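Local coordinates for twin-arginine translocation pathway signal protein (Burkholderia phytofirmans, PDB 2RJO) that probably serves as the periplasmic sugar-binding component of a transport system, holding beta-D-galactopyranose in the cleft between its two lobes, at residues T93-P98 and L114-V119; P71-D76 and I145-P150; E283-A288 and G319-R324; G229-Q234 and V249-F254. All coordinates share one frame; numbering follows the deposited sequence.

Contacts 1, 2 and 4 all touch the galactose, whereas contact 3 keeps further back, with the Phe285 side chain about 12 Å from the sugar. Contact 1 is the common neighbour. Its centre lies about 9 Å from that of contact 2, with Asn96 ND2 2.6 Å from Pro71 O, a probable hydrogen bond. Contact 3 is about 8 Å away, centre to centre, through adjacent strands 110-115 and 283-291. Contact 4, about 14 Å off, is joined by Tyr116 OH and Trp251 O, 2.5 Å apart. Contacts 2 and 4 do not touch; their centres are about 19 Å apart.

Contact 1 (T93-P98 and L114-V119); sequences TIWNKP and LSYDGV. With GAL (beta-D-galactopyranose), chain B.
Trp95 and Tyr116 meet from similar first torsions: in each, CG stands anti to the carbonyl carbon and beside the backbone N (chi1 -70° in Trp95, -66° in Tyr116). Trp95 sends its CB away from segment 114-119, yet the far end of the indole comes back to it. Its CH2 corner approaches Tyr116 CD2 to 3.5 Å, with the two planes inclined by 34°, an oblique meeting of the two rings. Beside this corner Ser115 OG lies 3.6 Å from Trp95 CE3, and the hydroxyl gives a weak hydrogen bond to Tyr116 O.

Behind the rings the chains pair as parallel strands, 90-94 beside 110-115. Leu114 N donates to Thr93 O at 2.8 Å, and Leu114 O receives Trp95 N at 3.0 Å, so that Leu114 grips both sides of Ile94. The side chains of Ile94 and Leu114 lie alongside each other on one face of the sheet, CD1 of Ile94 being 3.8 Å from CB of Leu114, and helix 253-268 packs on Leu114. These strand ends are where a type I periplasmic binding protein places its sugar: beyond Ser115 the chain crosses to the second lobe through helix 118-132, whose first turn is capped by Asp117.

One face of the Trp95 indole receives the galactose, with C4 lying 3.8 Å above the ring plane and offset toward its rim. The indole NE1 is occupied by Tyr19 OH, and Arg154 makes a cation-pi contact with the ring. Next along the chain, Asn96 ND2 gives a weak hydrogen bond to the sugar O6 at 3.1 Å.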
# COMPACT_ATOMS: atom_id res chain seq x y z
N THR A 93 -5.55 -3.77 10.56
CA THR A 93 -4.24 -3.30 10.13
C THR A 93 -4.02 -3.51 8.64
O THR A 93 -4.52 -4.47 8.06
CB THR A 93 -3.11 -4.01 10.92
OG1 THR A 93 -3.05 -3.48 12.24
CG2 THR A 93 -1.77 -3.79 10.25
N ILE A 94 -3.26 -2.61 8.03
CA ILE A 94 -2.96 -2.69 6.61
C ILE A 94 -1.46 -2.56 6.38
O ILE A 94 -0.84 -1.62 6.86
CB ILE A 94 -3.64 -1.55 5.81
CG1 ILE A 94 -5.12 -1.44 6.18
CG2 ILE A 94 -3.51 -1.82 4.32
CD1 ILE A 94 -5.95 -2.62 5.73
N TRP A 95 -0.88 -3.50 5.64
CA TRP A 95 0.54 -3.45 5.30
C TRP A 95 1.61 -3.70 6.37
O TRP A 95 2.32 -4.69 6.31
CB TRP A 95 0.88 -2.10 4.63
CG TRP A 95 0.31 -1.88 3.24
CD1 TRP A 95 -0.43 -0.82 2.82
CD2 TRP A 95 0.46 -2.74 2.09
NE1 TRP A 95 -0.76 -0.96 1.49
CE2 TRP A 95 -0.23 -2.13 1.02
CE3 TRP A 95 1.11 -3.96 1.87
CZ2 TRP A 95 -0.29 -2.70 -0.25
CZ3 TRP A 95 1.04 -4.53 0.60
CH2 TRP A 95 0.35 -3.90 -0.44
N ASN A 96 1.72 -2.79 7.33
CA ASN A 96 2.77 -2.89 8.35
C ASN A 96 2.43 -3.44 9.74
O ASN A 96 1.47 -3.00 10.38
CB ASN A 96 3.44 -1.51 8.54
CG ASN A 96 3.93 -0.90 7.24
OD1 ASN A 96 4.76 -1.48 6.54
ND2 ASN A 96 3.43 0.28 6.91
N LYS A 97 3.24 -4.38 10.19
CA LYS A 97 3.08 -4.99 11.51
C LYS A 97 4.24 -5.95 11.75
O LYS A 97 4.86 -6.44 10.80
CB LYS A 97 1.77 -5.77 11.61
CG LYS A 97 1.82 -7.16 10.99
CD LYS A 97 0.59 -7.98 11.37
CE LYS A 97 0.71 -9.42 10.87
NZ LYS A 97 1.78 -10.21 11.54
N PRO A 98 4.54 -6.22 13.03
CA PRO A 98 5.63 -7.15 13.35
C PRO A 98 5.20 -8.55 12.95
O PRO A 98 4.01 -8.85 12.90
CB PRO A 98 5.77 -7.02 14.87
CG PRO A 98 5.21 -5.64 15.17
CD PRO A 98 4.02 -5.59 14.25
N LEU A 114 -4.57 -6.92 6.73
CA LEU A 114 -4.70 -7.12 5.29
C LEU A 114 -3.39 -6.76 4.61
O LEU A 114 -2.70 -5.83 5.02
CB LEU A 114 -5.81 -6.24 4.73
CG LEU A 114 -7.20 -6.39 5.33
CD1 LEU A 114 -8.14 -5.48 4.57
CD2 LEU A 114 -7.67 -7.84 5.27
N SER A 115 -3.04 -7.50 3.57
CA SER A 115 -1.81 -7.23 2.87
C SER A 115 -1.80 -7.93 1.52
O SER A 115 -2.77 -8.59 1.15
CB SER A 115 -0.62 -7.70 3.71
OG SER A 115 0.61 -7.27 3.14
N TYR A 116 -0.71 -7.75 0.79
CA TYR A 116 -0.55 -8.38 -0.50
C TYR A 116 0.85 -8.95 -0.52
O TYR A 116 1.71 -8.51 0.25
CB TYR A 116 -0.70 -7.36 -1.62
CG TYR A 116 -2.07 -6.76 -1.74
CD1 TYR A 116 -2.91 -7.12 -2.78
CD2 TYR A 116 -2.52 -5.81 -0.83
CE1 TYR A 116 -4.17 -6.53 -2.93
CE2 TYR A 116 -3.77 -5.21 -0.96
CZ TYR A 116 -4.59 -5.58 -2.02
OH TYR A 116 -5.82 -4.99 -2.18
N ASP A 117 1.06 -9.93 -1.39
CA ASP A 117 2.35 -10.59 -1.54
C ASP A 117 3.34 -9.68 -2.28
O ASP A 117 3.45 -9.74 -3.51
CB ASP A 117 2.15 -11.89 -2.33
CG ASP A 117 3.42 -12.68 -2.48
OD1 ASP A 117 4.52 -12.12 -2.27
OD2 ASP A 117 3.31 -13.88 -2.82
N GLY A 118 4.07 -8.86 -1.52
CA GLY A 118 5.02 -7.95 -2.13
C GLY A 118 6.19 -8.61 -2.86
O GLY A 118 6.77 -8.01 -3.77
N VAL A 119 6.54 -9.83 -2.46
CA VAL A 119 7.64 -10.53 -3.09
C VAL A 119 7.23 -10.96 -4.49
O VAL A 119 8.00 -10.84 -5.44
CB VAL A 119 8.04 -11.80 -2.30
CG1 VAL A 119 9.29 -12.43 -2.92
CG2 VAL A 119 8.29 -11.45 -0.84
C1 GAL B . 2.51 3.85 0.84
C2 GAL B . 2.72 3.03 -0.46
C3 GAL B . 1.95 1.70 -0.34
C4 GAL B . 2.48 0.93 0.88
C5 GAL B . 2.26 1.84 2.13
C6 GAL B . 2.79 1.11 3.35
O1 GAL B . 3.25 5.08 0.74
O2 GAL B . 2.22 3.77 -1.57
O3 GAL B . 2.14 0.91 -1.51
O4 GAL B . 3.88 0.70 0.70
O5 GAL B . 3.00 3.09 1.99
O6 GAL B . 2.57 1.95 4.47

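Contact 2 (P71-D76 and I145-P150); sequences PNDSAD and IFSNVP. With GAL (beta-D-galactopyranose), chain B.
Ser74 and Ser147 supply the polar link between the segments, a weak hydrogen bond from Ser74 OG to Ser147 O at 3.3 Å. With OG beside its own backbone N (chi1 -52°), the Ser74 hydroxyl faces that carbonyl. Nearby the side chains of Asp73 and Asn148 cross at about a right angle, carboxylate and amide planes 74° apart. Ser147 OG also sits against this carboxylate, but modelled too near for the spacing to be trusted.

Methyl groups pack round these polar groups: Val149 CG2 lies 3.5 Å from Ser74 OG, and Ile145 directs its CB toward segment 71-76. In the two-lobed periplasmic binding protein fold the partners stand on opposite sides of the cleft: 71-76 leads into helix 74-87 of one lobe, 145-150 into helix 149-163 of the other, an approach consistent with a closed, sugar-loaded form.

Backbone and ligand contacts complete the group. A type I turn, closed by Asn148 N to Ile145 O at 3.1 Å, presents Ser147 and Asn148. Arg13 and Ser47 hold the Asn72 amide, while Pro150 CG rests 3.5 Å from the galactose O4.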
# COMPACT_ATOMS: atom_id res chain seq x y z
N PRO A 71 -0.23 1.34 9.64
CA PRO A 71 0.86 1.77 10.53
C PRO A 71 2.05 2.40 9.81
O PRO A 71 2.57 1.82 8.86
CB PRO A 71 1.23 0.48 11.26
CG PRO A 71 -0.07 -0.22 11.35
CD PRO A 71 -0.62 -0.04 9.95
N ASN A 72 2.46 3.57 10.28
CA ASN A 72 3.60 4.31 9.73
C ASN A 72 4.82 3.39 9.66
O ASN A 72 5.56 3.39 8.68
CB ASN A 72 3.89 5.53 10.60
CG ASN A 72 5.04 6.36 10.08
OD1 ASN A 72 5.03 6.79 8.92
ND2 ASN A 72 6.03 6.61 10.94
N ASP A 73 5.02 2.60 10.71
CA ASP A 73 6.13 1.65 10.78
C ASP A 73 5.55 0.38 11.40
O ASP A 73 4.52 0.41 12.06
CB ASP A 73 7.27 2.20 11.66
CG ASP A 73 8.55 2.49 10.86
OD1 ASP A 73 8.73 1.87 9.78
OD2 ASP A 73 9.38 3.33 11.31
N SER A 74 6.22 -0.74 11.18
CA SER A 74 5.74 -2.01 11.72
C SER A 74 5.69 -2.06 13.24
O SER A 74 4.90 -2.82 13.81
CB SER A 74 6.61 -3.15 11.18
OG SER A 74 6.67 -3.07 9.77
N ALA A 75 6.51 -1.26 13.91
CA ALA A 75 6.54 -1.23 15.37
C ALA A 75 5.27 -0.61 15.93
O ALA A 75 4.72 -1.09 16.92
CB ALA A 75 7.75 -0.45 15.86
N ASP A 76 4.80 0.47 15.28
CA ASP A 76 3.61 1.19 15.71
C ASP A 76 2.37 0.31 15.83
O ASP A 76 1.52 0.54 16.67
CB ASP A 76 3.29 2.32 14.73
CG ASP A 76 4.41 3.32 14.62
OD1 ASP A 76 4.85 3.82 15.68
OD2 ASP A 76 4.84 3.63 13.49
N ILE A 145 10.15 3.07 2.82
CA ILE A 145 10.70 3.10 4.17
C ILE A 145 11.33 1.75 4.51
O ILE A 145 10.69 0.70 4.40
CB ILE A 145 9.61 3.46 5.21
CG1 ILE A 145 9.11 4.88 4.94
CG2 ILE A 145 10.16 3.35 6.63
CD1 ILE A 145 7.90 5.29 5.75
N PHE A 146 12.60 1.79 4.88
CA PHE A 146 13.38 0.60 5.22
C PHE A 146 12.65 -0.51 5.99
O PHE A 146 12.60 -1.66 5.55
CB PHE A 146 14.63 1.05 6.00
CG PHE A 146 15.35 -0.06 6.71
CD1 PHE A 146 15.81 -1.17 6.00
CD2 PHE A 146 15.58 0.02 8.08
CE1 PHE A 146 16.48 -2.21 6.67
CE2 PHE A 146 16.25 -1.00 8.76
CZ PHE A 146 16.70 -2.12 8.06
N SER A 147 12.07 -0.16 7.14
CA SER A 147 11.39 -1.16 7.97
C SER A 147 9.98 -1.61 7.57
O SER A 147 9.48 -2.59 8.13
CB SER A 147 11.37 -0.67 9.42
OG SER A 147 10.70 0.58 9.53
N ASN A 148 9.34 -0.92 6.63
CA ASN A 148 7.98 -1.29 6.19
C ASN A 148 7.94 -2.68 5.54
O ASN A 148 8.79 -3.02 4.72
CB ASN A 148 7.45 -0.26 5.18
CG ASN A 148 6.87 0.97 5.86
OD1 ASN A 148 7.24 1.32 6.98
ND2 ASN A 148 5.96 1.65 5.16
N VAL A 149 6.94 -3.48 5.90
CA VAL A 149 6.82 -4.82 5.36
C VAL A 149 6.70 -4.85 3.83
O VAL A 149 7.30 -5.71 3.18
CB VAL A 149 5.63 -5.57 5.97
CG1 VAL A 149 5.55 -6.98 5.41
CG2 VAL A 149 5.79 -5.62 7.49
N PRO A 150 5.92 -3.93 3.22
CA PRO A 150 5.84 -4.00 1.76
C PRO A 150 7.14 -3.56 1.08
O PRO A 150 7.49 -4.05 0.02
CB PRO A 150 4.64 -3.09 1.43
CG PRO A 150 4.62 -2.11 2.56
CD PRO A 150 4.94 -2.98 3.77
C1 GAL B . 2.51 3.85 0.84
C2 GAL B . 2.72 3.03 -0.46
C3 GAL B . 1.95 1.70 -0.34
C4 GAL B . 2.48 0.93 0.88
C5 GAL B . 2.26 1.84 2.13
C6 GAL B . 2.79 1.11 3.35
O1 GAL B . 3.25 5.08 0.74
O2 GAL B . 2.22 3.77 -1.57
O3 GAL B . 2.14 0.91 -1.51
O4 GAL B . 3.88 0.70 0.70
O5 GAL B . 3.00 3.09 1.99
O6 GAL B . 2.57 1.95 4.47

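Contact 3 (E283-A288 and G319-R324); sequences ESFCTA and GPVVYR. With SO4 (sulfate ion), chain C.
Phe285 and Gly319 form the tight end of this contact as a hydrogen-bonded antiparallel pair. Phe285 N reaches Gly319 O at 2.6 Å with an almost straight N-H...O angle of 177°, and Gly319 N returns a longer bond to Phe285 O at 3.2 Å. One step on, Ser284 and Pro320 are a non-hydrogen-bonded pair whose side chains diverge. The CA of Val321 then sits over the Phe285 ring, 3.8 Å from its centroid and only 6° off the normal, a CH-pi contact over the centre of the face. Val321 N also bonds to Glu283 O. Val321 CG2, placed between its backbone N and carbonyl carbon, presses to 3.0 Å from Glu283 OE1.

The pairing adds strand 317-320 to the mixed sheet of the first lobe, on strand 283-291, which also pairs in parallel with strand 110-115. Past Pro320 the chain leaves the sheet as an extended tail. Here Tyr323 OH donates to Glu283 OE1 at 2.8 Å, meeting it from above the carboxylate plane, while OE2 of the same carboxylate is bonded to His102 ND1.

Toward solvent the packing thins. Pro320 and Val322 are exposed, although CG2 of Val322 still lies 3.4 Å from Phe285 CE1. Arg324, where the model ends, touches Ile152 and Ala156 of helix 149-163 in the second lobe. Its backbone N donates to sulfate O2 at 2.8 Å, and NH1 makes a weaker bond to O1; the ion probably came from the crystallisation liquor.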
# COMPACT_ATOMS: atom_id res chain seq x y z
N GLU A 283 -5.56 -12.93 8.74
CA GLU A 283 -4.35 -12.35 8.17
C GLU A 283 -4.40 -12.78 6.71
O GLU A 283 -4.11 -13.93 6.39
CB GLU A 283 -3.09 -12.92 8.83
CG GLU A 283 -2.82 -12.40 10.22
CD GLU A 283 -1.43 -12.74 10.71
OE1 GLU A 283 -0.72 -13.49 10.01
OE2 GLU A 283 -1.05 -12.26 11.80
N SER A 284 -4.78 -11.86 5.84
CA SER A 284 -4.94 -12.18 4.43
C SER A 284 -4.04 -11.48 3.43
O SER A 284 -3.65 -10.32 3.60
CB SER A 284 -6.39 -11.88 4.02
OG SER A 284 -7.31 -12.18 5.07
N PHE A 285 -3.68 -12.20 2.38
CA PHE A 285 -2.93 -11.63 1.27
C PHE A 285 -4.11 -11.47 0.33
O PHE A 285 -4.88 -12.41 0.16
CB PHE A 285 -1.94 -12.63 0.66
CG PHE A 285 -0.52 -12.40 1.08
CD1 PHE A 285 0.47 -13.33 0.76
CD2 PHE A 285 -0.16 -11.27 1.81
CE1 PHE A 285 1.79 -13.13 1.15
CE2 PHE A 285 1.16 -11.06 2.21
CZ PHE A 285 2.13 -12.00 1.88
N CYS A 286 -4.29 -10.29 -0.25
CA CYS A 286 -5.43 -10.08 -1.13
C CYS A 286 -5.04 -10.14 -2.59
O CYS A 286 -3.86 -10.10 -2.94
CB CYS A 286 -6.09 -8.73 -0.82
SG CYS A 286 -6.43 -8.49 0.93
N THR A 287 -6.04 -10.27 -3.45
CA THR A 287 -5.79 -10.33 -4.88
C THR A 287 -5.63 -8.93 -5.42
O THR A 287 -6.42 -8.05 -5.09
CB THR A 287 -6.96 -11.01 -5.62
OG1 THR A 287 -7.08 -12.37 -5.18
CG2 THR A 287 -6.73 -10.99 -7.13
N ALA A 288 -4.60 -8.71 -6.23
CA ALA A 288 -4.36 -7.40 -6.82
C ALA A 288 -4.40 -7.56 -8.34
O ALA A 288 -4.45 -8.68 -8.83
CB ALA A 288 -3.02 -6.85 -6.37
N GLY A 319 -5.13 -15.63 -0.06
CA GLY A 319 -4.62 -16.64 0.86
C GLY A 319 -4.13 -15.97 2.13
O GLY A 319 -4.27 -14.76 2.27
N PRO A 320 -3.57 -16.73 3.08
CA PRO A 320 -3.09 -16.10 4.32
C PRO A 320 -1.77 -15.40 4.06
O PRO A 320 -1.10 -15.69 3.07
CB PRO A 320 -2.94 -17.28 5.27
CG PRO A 320 -2.52 -18.38 4.36
CD PRO A 320 -3.44 -18.19 3.16
N VAL A 321 -1.39 -14.48 4.95
CA VAL A 321 -0.12 -13.80 4.76
C VAL A 321 0.95 -14.86 5.01
O VAL A 321 0.77 -15.74 5.86
CB VAL A 321 0.07 -12.64 5.77
CG1 VAL A 321 -1.08 -11.64 5.62
CG2 VAL A 321 0.14 -13.19 7.18
N VAL A 322 2.04 -14.80 4.25
CA VAL A 322 3.12 -15.75 4.40
C VAL A 322 4.35 -15.01 4.86
O VAL A 322 4.49 -13.81 4.60
CB VAL A 322 3.44 -16.48 3.07
CG1 VAL A 322 2.19 -17.09 2.49
CG2 VAL A 322 4.06 -15.49 2.08
N TYR A 323 5.25 -15.71 5.54
CA TYR A 323 6.48 -15.11 6.03
C TYR A 323 7.65 -15.98 5.61
O TYR A 323 7.65 -17.18 5.87
CB TYR A 323 6.45 -15.00 7.55
CG TYR A 323 5.21 -14.36 8.14
CD1 TYR A 323 4.10 -15.12 8.47
CD2 TYR A 323 5.18 -12.99 8.42
CE1 TYR A 323 2.98 -14.54 9.09
CE2 TYR A 323 4.07 -12.40 9.04
CZ TYR A 323 2.97 -13.18 9.38
OH TYR A 323 1.89 -12.60 10.01
N ARG A 324 8.65 -15.38 4.97
CA ARG A 324 9.82 -16.13 4.54
C ARG A 324 10.66 -16.55 5.75
O ARG A 324 10.83 -15.78 6.71
CB ARG A 324 10.67 -15.27 3.60
CG ARG A 324 10.00 -14.92 2.29
CD ARG A 324 10.24 -13.46 1.93
NE ARG A 324 11.65 -13.12 1.76
CZ ARG A 324 12.19 -11.95 2.10
NH1 ARG A 324 11.43 -11.00 2.64
NH2 ARG A 324 13.47 -11.71 1.88
S SO4 C . 8.51 -11.40 4.62
O1 SO4 C . 8.25 -11.66 3.19
O2 SO4 C . 8.39 -12.66 5.39
O3 SO4 C . 7.52 -10.43 5.14
O4 SO4 C . 9.85 -10.82 4.79

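Contact 4 (G229-Q234 and V249-F254); sequences GMDGTQ and VDWDPF. With GAL (beta-D-galactopyranose), chain B.
Asp231 and Trp251 meet with carboxylate and indole planes 71° apart, the oxygen OD1 lying at the indole edge and in its plane. Trp251 NE1 gives OD1 a weak, bent hydrogen bond at 2.9 Å (117° at the hydrogen). With CG of Asp231 beside its own backbone N (chi1 -83°), the carboxylate carbon is directed toward the sugar, and two neighbouring hydroxyls are held: galactose O3 donates to OD1 at 2.7 Å and O2 to OD2 at 2.6 Å. OD1 thus serves both the ligand and the indole.

Met230, present as selenomethionine, crosses Trp251 obliquely, its SE 3.9 Å from CZ2, a Met-aromatic contact. The same side chain runs alongside Val249, where CG meets Val249 CG2 at 3.7 Å. In this type I binding-protein fold the chain here returns from the second lobe: 229-234 follows strand 227-228 at the edge of the second-lobe sheet, while strand 248-250 pairs with 283-291 and leads into helix 253-268.

Asp231 and Asp250 make a single backbone bridge, with a weak bond from Trp251 N to Asp231 O. Asp250 folds back in an Asx turn, OD1 accepting Asp252 N at 3.0 Å from above the carboxylate plane. A water donates to Gly232 O and, weakly, to Asp250 OD2.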
# COMPACT_ATOMS: atom_id res chain seq x y z
N GLY A 229 6.16 0.91 -11.20
CA GLY A 229 5.77 1.32 -9.87
C GLY A 229 4.84 0.30 -9.25
O GLY A 229 4.86 -0.87 -9.63
N MSE A 230 4.03 0.73 -8.29
CA MSE A 230 3.08 -0.15 -7.62
C MSE A 230 2.09 0.69 -6.84
O MSE A 230 2.48 1.61 -6.14
CB MSE A 230 3.80 -1.13 -6.68
CG MSE A 230 4.17 -2.46 -7.35
SE MSE A 230 4.92 -3.72 -6.27
CE MSE A 230 6.63 -3.44 -6.57
N ASP A 231 0.81 0.35 -6.97
CA ASP A 231 -0.29 1.04 -6.30
C ASP A 231 -1.48 1.14 -7.25
O ASP A 231 -2.61 0.95 -6.84
CB ASP A 231 0.11 2.45 -5.83
CG ASP A 231 0.84 2.44 -4.48
OD1 ASP A 231 0.85 1.38 -3.82
OD2 ASP A 231 1.39 3.49 -4.07
N GLY A 232 -1.20 1.44 -8.51
CA GLY A 232 -2.26 1.56 -9.49
C GLY A 232 -3.08 2.81 -9.29
O GLY A 232 -4.27 2.83 -9.59
N THR A 233 -2.46 3.87 -8.78
CA THR A 233 -3.15 5.13 -8.54
C THR A 233 -3.46 5.80 -9.88
O THR A 233 -2.75 5.59 -10.87
CB THR A 233 -2.27 6.09 -7.69
OG1 THR A 233 -1.11 6.48 -8.44
CG2 THR A 233 -1.82 5.40 -6.42
N GLN A 234 -4.52 6.61 -9.91
CA GLN A 234 -4.92 7.29 -11.13
C GLN A 234 -3.76 7.98 -11.86
O GLN A 234 -3.59 7.79 -13.05
CB GLN A 234 -6.04 8.29 -10.80
CG GLN A 234 -6.04 9.59 -11.58
CD GLN A 234 -6.37 9.44 -13.06
OE1 GLN A 234 -6.32 10.42 -13.83
NE2 GLN A 234 -6.71 8.22 -13.47
N VAL A 249 0.88 -2.07 -10.06
CA VAL A 249 0.03 -3.09 -9.48
C VAL A 249 -1.05 -2.39 -8.67
O VAL A 249 -0.76 -1.56 -7.81
CB VAL A 249 0.84 -4.06 -8.58
CG1 VAL A 249 -0.07 -5.17 -8.06
CG2 VAL A 249 2.00 -4.66 -9.38
N ASP A 250 -2.31 -2.70 -8.97
CA ASP A 250 -3.42 -2.06 -8.29
C ASP A 250 -3.88 -2.81 -7.04
O ASP A 250 -4.37 -3.94 -7.12
CB ASP A 250 -4.58 -1.91 -9.27
CG ASP A 250 -5.61 -0.91 -8.80
OD1 ASP A 250 -5.38 -0.26 -7.75
OD2 ASP A 250 -6.65 -0.77 -9.47
N TRP A 251 -3.68 -2.17 -5.88
CA TRP A 251 -4.06 -2.73 -4.58
C TRP A 251 -5.48 -2.30 -4.28
O TRP A 251 -6.13 -2.83 -3.38
CB TRP A 251 -3.17 -2.18 -3.46
CG TRP A 251 -1.68 -2.15 -3.70
CD1 TRP A 251 -0.85 -1.08 -3.54
CD2 TRP A 251 -0.83 -3.27 -4.02
NE1 TRP A 251 0.46 -1.45 -3.73
CE2 TRP A 251 0.50 -2.79 -4.02
CE3 TRP A 251 -1.06 -4.62 -4.29
CZ2 TRP A 251 1.60 -3.62 -4.29
CZ3 TRP A 251 0.04 -5.45 -4.56
CH2 TRP A 251 1.35 -4.94 -4.56
N ASP A 252 -5.96 -1.32 -5.03
CA ASP A 252 -7.29 -0.79 -4.85
C ASP A 252 -7.40 -0.17 -3.45
O ASP A 252 -8.07 -0.70 -2.56
CB ASP A 252 -8.33 -1.89 -5.01
CG ASP A 252 -9.68 -1.35 -5.38
OD1 ASP A 252 -9.92 -0.13 -5.16
OD2 ASP A 252 -10.51 -2.13 -5.89
N PRO A 253 -6.69 0.94 -3.23
CA PRO A 253 -6.69 1.64 -1.95
C PRO A 253 -8.11 2.04 -1.55
O PRO A 253 -8.48 1.95 -0.38
CB PRO A 253 -5.76 2.83 -2.19
CG PRO A 253 -5.77 3.00 -3.69
CD PRO A 253 -5.76 1.59 -4.18
N PHE A 254 -8.91 2.47 -2.52
CA PHE A 254 -10.29 2.83 -2.23
C PHE A 254 -10.95 1.67 -1.48
O PHE A 254 -11.45 1.83 -0.38
CB PHE A 254 -11.04 3.09 -3.53
CG PHE A 254 -12.48 3.46 -3.33
CD1 PHE A 254 -12.86 4.79 -3.20
CD2 PHE A 254 -13.46 2.47 -3.28
CE1 PHE A 254 -14.20 5.14 -3.02
CE2 PHE A 254 -14.81 2.81 -3.10
CZ PHE A 254 -15.18 4.15 -2.97
C1 GAL B . 2.51 3.85 0.84
C2 GAL B . 2.72 3.03 -0.46
C3 GAL B . 1.95 1.70 -0.34
C4 GAL B . 2.48 0.93 0.88
C5 GAL B . 2.26 1.84 2.13
C6 GAL B . 2.79 1.11 3.35
O1 GAL B . 3.25 5.08 0.74
O2 GAL B . 2.22 3.77 -1.57
O3 GAL B . 2.14 0.91 -1.51
O4 GAL B . 3.88 0.70 0.70
O5 GAL B . 3.00 3.09 1.99
O6 GAL B . 2.57 1.95 4.47
O HOH W 1 -6.95 2.66 -8.89